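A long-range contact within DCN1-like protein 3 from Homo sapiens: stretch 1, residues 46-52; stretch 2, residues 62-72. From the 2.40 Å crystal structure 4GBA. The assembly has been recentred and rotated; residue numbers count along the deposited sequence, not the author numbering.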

# COMPACT_ATOMS: atom_id res chain seq x y z
N LEU A 46 -3.37 4.96 4.46
CA LEU A 46 -3.39 5.04 5.94
C LEU A 46 -4.79 4.79 6.50
O LEU A 46 -4.95 4.06 7.47
CB LEU A 46 -2.87 6.38 6.44
CG LEU A 46 -1.41 6.69 6.14
CD1 LEU A 46 -0.96 7.96 6.88
CD2 LEU A 46 -0.55 5.52 6.53
N LEU A 47 -5.80 5.39 5.88
CA LEU A 47 -7.19 5.17 6.26
C LEU A 47 -7.56 3.70 6.17
O LEU A 47 -8.08 3.14 7.13
CB LEU A 47 -8.11 6.00 5.37
CG LEU A 47 -9.30 6.75 5.97
CD1 LEU A 47 -8.94 7.40 7.32
CD2 LEU A 47 -9.83 7.80 4.96
N ALA A 48 -7.31 3.08 5.01
CA ALA A 48 -7.60 1.67 4.81
C ALA A 48 -6.87 0.82 5.87
O ALA A 48 -7.42 -0.14 6.39
CB ALA A 48 -7.19 1.22 3.39
N TRP A 49 -5.63 1.20 6.16
CA TRP A 49 -4.85 0.55 7.21
C TRP A 49 -5.58 0.65 8.57
O TRP A 49 -5.90 -0.37 9.17
CB TRP A 49 -3.44 1.18 7.25
CG TRP A 49 -2.59 0.78 8.46
CD1 TRP A 49 -2.31 -0.49 8.88
CD2 TRP A 49 -1.89 1.67 9.34
NE1 TRP A 49 -1.47 -0.44 9.98
CE2 TRP A 49 -1.20 0.86 10.29
CE3 TRP A 49 -1.78 3.07 9.44
CZ2 TRP A 49 -0.42 1.41 11.31
CZ3 TRP A 49 -1.00 3.61 10.46
CH2 TRP A 49 -0.33 2.78 11.38
N LYS A 50 -5.86 1.88 9.01
CA LYS A 50 -6.63 2.13 10.23
C LYS A 50 -7.99 1.40 10.29
O LYS A 50 -8.41 0.95 11.35
CB LYS A 50 -6.86 3.64 10.40
CG LYS A 50 -6.19 4.21 11.59
CD LYS A 50 -4.74 3.87 11.62
CE LYS A 50 -4.12 4.29 12.94
NZ LYS A 50 -4.95 3.79 14.05
N PHE A 51 -8.67 1.29 9.15
CA PHE A 51 -9.96 0.59 9.10
C PHE A 51 -9.78 -0.91 8.94
O PHE A 51 -10.75 -1.67 8.93
CB PHE A 51 -10.85 1.12 7.96
CG PHE A 51 -11.30 2.55 8.14
CD1 PHE A 51 -10.85 3.31 9.21
CD2 PHE A 51 -12.19 3.11 7.25
CE1 PHE A 51 -11.27 4.62 9.37
CE2 PHE A 51 -12.63 4.41 7.41
CZ PHE A 51 -12.16 5.17 8.48
N GLN A 52 -8.52 -1.32 8.77
CA GLN A 52 -8.20 -2.74 8.57
C GLN A 52 -9.01 -3.37 7.44
O GLN A 52 -9.63 -4.42 7.62
CB GLN A 52 -8.46 -3.53 9.86
CG GLN A 52 -7.81 -2.97 11.11
CD GLN A 52 -7.89 -3.95 12.26
OE1 GLN A 52 -8.68 -3.77 13.20
NE2 GLN A 52 -7.09 -5.01 12.19
N LYS A 62 -18.62 -2.96 9.34
CA LYS A 62 -17.80 -3.12 10.53
C LYS A 62 -16.44 -2.42 10.46
O LYS A 62 -15.98 -1.85 11.46
CB LYS A 62 -17.57 -4.61 10.85
CG LYS A 62 -16.88 -4.81 12.20
CD LYS A 62 -16.51 -6.26 12.45
CE LYS A 62 -15.67 -6.40 13.71
NZ LYS A 62 -16.40 -5.87 14.92
N GLU A 63 -15.80 -2.49 9.31
CA GLU A 63 -14.51 -1.81 9.10
C GLU A 63 -14.69 -0.30 9.26
O GLU A 63 -13.92 0.37 9.95
CB GLU A 63 -13.94 -2.15 7.71
CG GLU A 63 -13.45 -3.59 7.58
CD GLU A 63 -13.34 -4.09 6.13
OE1 GLU A 63 -13.66 -3.33 5.18
OE2 GLU A 63 -12.94 -5.26 5.94
N PHE A 64 -15.73 0.22 8.63
CA PHE A 64 -15.98 1.64 8.65
C PHE A 64 -16.28 2.11 10.09
O PHE A 64 -15.67 3.06 10.59
CB PHE A 64 -17.12 2.00 7.69
CG PHE A 64 -17.25 3.47 7.44
CD1 PHE A 64 -16.45 4.10 6.51
CD2 PHE A 64 -18.17 4.22 8.17
CE1 PHE A 64 -16.56 5.48 6.29
CE2 PHE A 64 -18.29 5.59 7.95
CZ PHE A 64 -17.49 6.21 7.00
N PHE A 65 -17.20 1.42 10.75
CA PHE A 65 -17.52 1.76 12.14
C PHE A 65 -16.35 1.58 13.11
O PHE A 65 -16.06 2.48 13.90
CB PHE A 65 -18.74 0.97 12.61
CG PHE A 65 -20.04 1.61 12.23
CD1 PHE A 65 -20.84 2.23 13.19
CD2 PHE A 65 -20.46 1.63 10.90
CE1 PHE A 65 -22.04 2.83 12.84
CE2 PHE A 65 -21.65 2.23 10.55
CZ PHE A 65 -22.44 2.83 11.51
N ASP A 66 -15.68 0.43 13.05
CA ASP A 66 -14.53 0.18 13.91
C ASP A 66 -13.40 1.15 13.62
O ASP A 66 -12.68 1.55 14.53
CB ASP A 66 -14.00 -1.24 13.72
CG ASP A 66 -14.79 -2.28 14.48
OD1 ASP A 66 -15.80 -1.94 15.13
OD2 ASP A 66 -14.39 -3.46 14.42
N GLY A 67 -13.22 1.50 12.34
CA GLY A 67 -12.15 2.38 11.93
C GLY A 67 -12.41 3.83 12.30
O GLY A 67 -11.51 4.54 12.79
N CYS A 68 -13.64 4.29 12.08
CA CYS A 68 -14.02 5.62 12.54
C CYS A 68 -13.89 5.74 14.06
O CYS A 68 -13.25 6.66 14.54
CB CYS A 68 -15.40 6.01 12.05
SG CYS A 68 -15.42 6.38 10.27
N LYS A 69 -14.47 4.80 14.80
CA LYS A 69 -14.26 4.75 16.25
C LYS A 69 -12.78 4.78 16.65
O LYS A 69 -12.41 5.46 17.59
CB LYS A 69 -14.94 3.53 16.87
CG LYS A 69 -16.47 3.60 16.88
CD LYS A 69 -17.11 2.27 17.28
CE LYS A 69 -18.54 2.19 16.75
NZ LYS A 69 -19.09 0.81 16.81
N ALA A 70 -11.95 4.04 15.93
CA ALA A 70 -10.53 3.94 16.27
C ALA A 70 -9.80 5.28 16.18
O ALA A 70 -8.85 5.52 16.92
CB ALA A 70 -9.83 2.89 15.39
N ILE A 71 -10.25 6.13 15.26
CA ILE A 71 -9.62 7.43 15.07
C ILE A 71 -10.49 8.57 15.61
O ILE A 71 -10.18 9.74 15.44
CB ILE A 71 -9.25 7.66 13.59
CG1 ILE A 71 -10.52 7.71 12.73
CG2 ILE A 71 -8.31 6.56 13.13
CD1 ILE A 71 -10.30 8.19 11.31
N SER A 72 -11.57 8.19 16.30
CA SER A 72 -12.48 9.14 16.94
C SER A 72 -13.01 10.18 15.98
O SER A 72 -12.78 11.39 16.14
CB SER A 72 -11.83 9.79 18.17
OG SER A 72 -11.69 8.82 19.18

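What anchors the first stretch against the second? Chiefly Phe 51, which gives up more surface to the contact than any other residue. Its CA-to-CB bond points sideways, but with chi1 in the m well the ring swings in against the helix of the second stretch. There Phe 51 CE2 lies 3.9 Å from Phe 64 CD1, and Phe 51 CZ lies 3.9 Å from Cys 68 SG. Ile 71 CD1 lies at the ring's edge, 4.2 Å from Phe 51 CE1. A flat, apolar side chain suits this buried site, since it can touch several neighbours along the helix at once.

What makes room for the ring? Gly 67 has no CB at the place where one would meet it. Gly 67 CA lies 4.0 Å from Phe 51 CA and 3.2 Å from Phe 51 CD1. A CB on this residue would point toward the first stretch and fall 1.9 Å from Phe 51 CD1, a clear clash. Its absence leaves space for CD1.

How does Ile 71 extend the contact? It points toward the first stretch and meets more than the phenyl ring. Ile 71 CG2 packs 3.5 Å from Lys 50 CG, using the aliphatic part of that long chain, while Ile 71 CD1 reaches Leu 47 CD1 at 4.3 Å. A branched aliphatic residue fits this buried position among apolar atoms.

Does any polar bond join the stretches? None does: no hydrogen bond or salt bridge crosses between them, and the 399 Å² buried, both sides summed, is held by packing. Glu 63 CB lies 3.4 Å from Phe 51 O, a contact and not a hydrogen bond. No backbone hydrogen bond crosses; Phe 51 N, for one, bonds Leu 47 O at 2.8 Å.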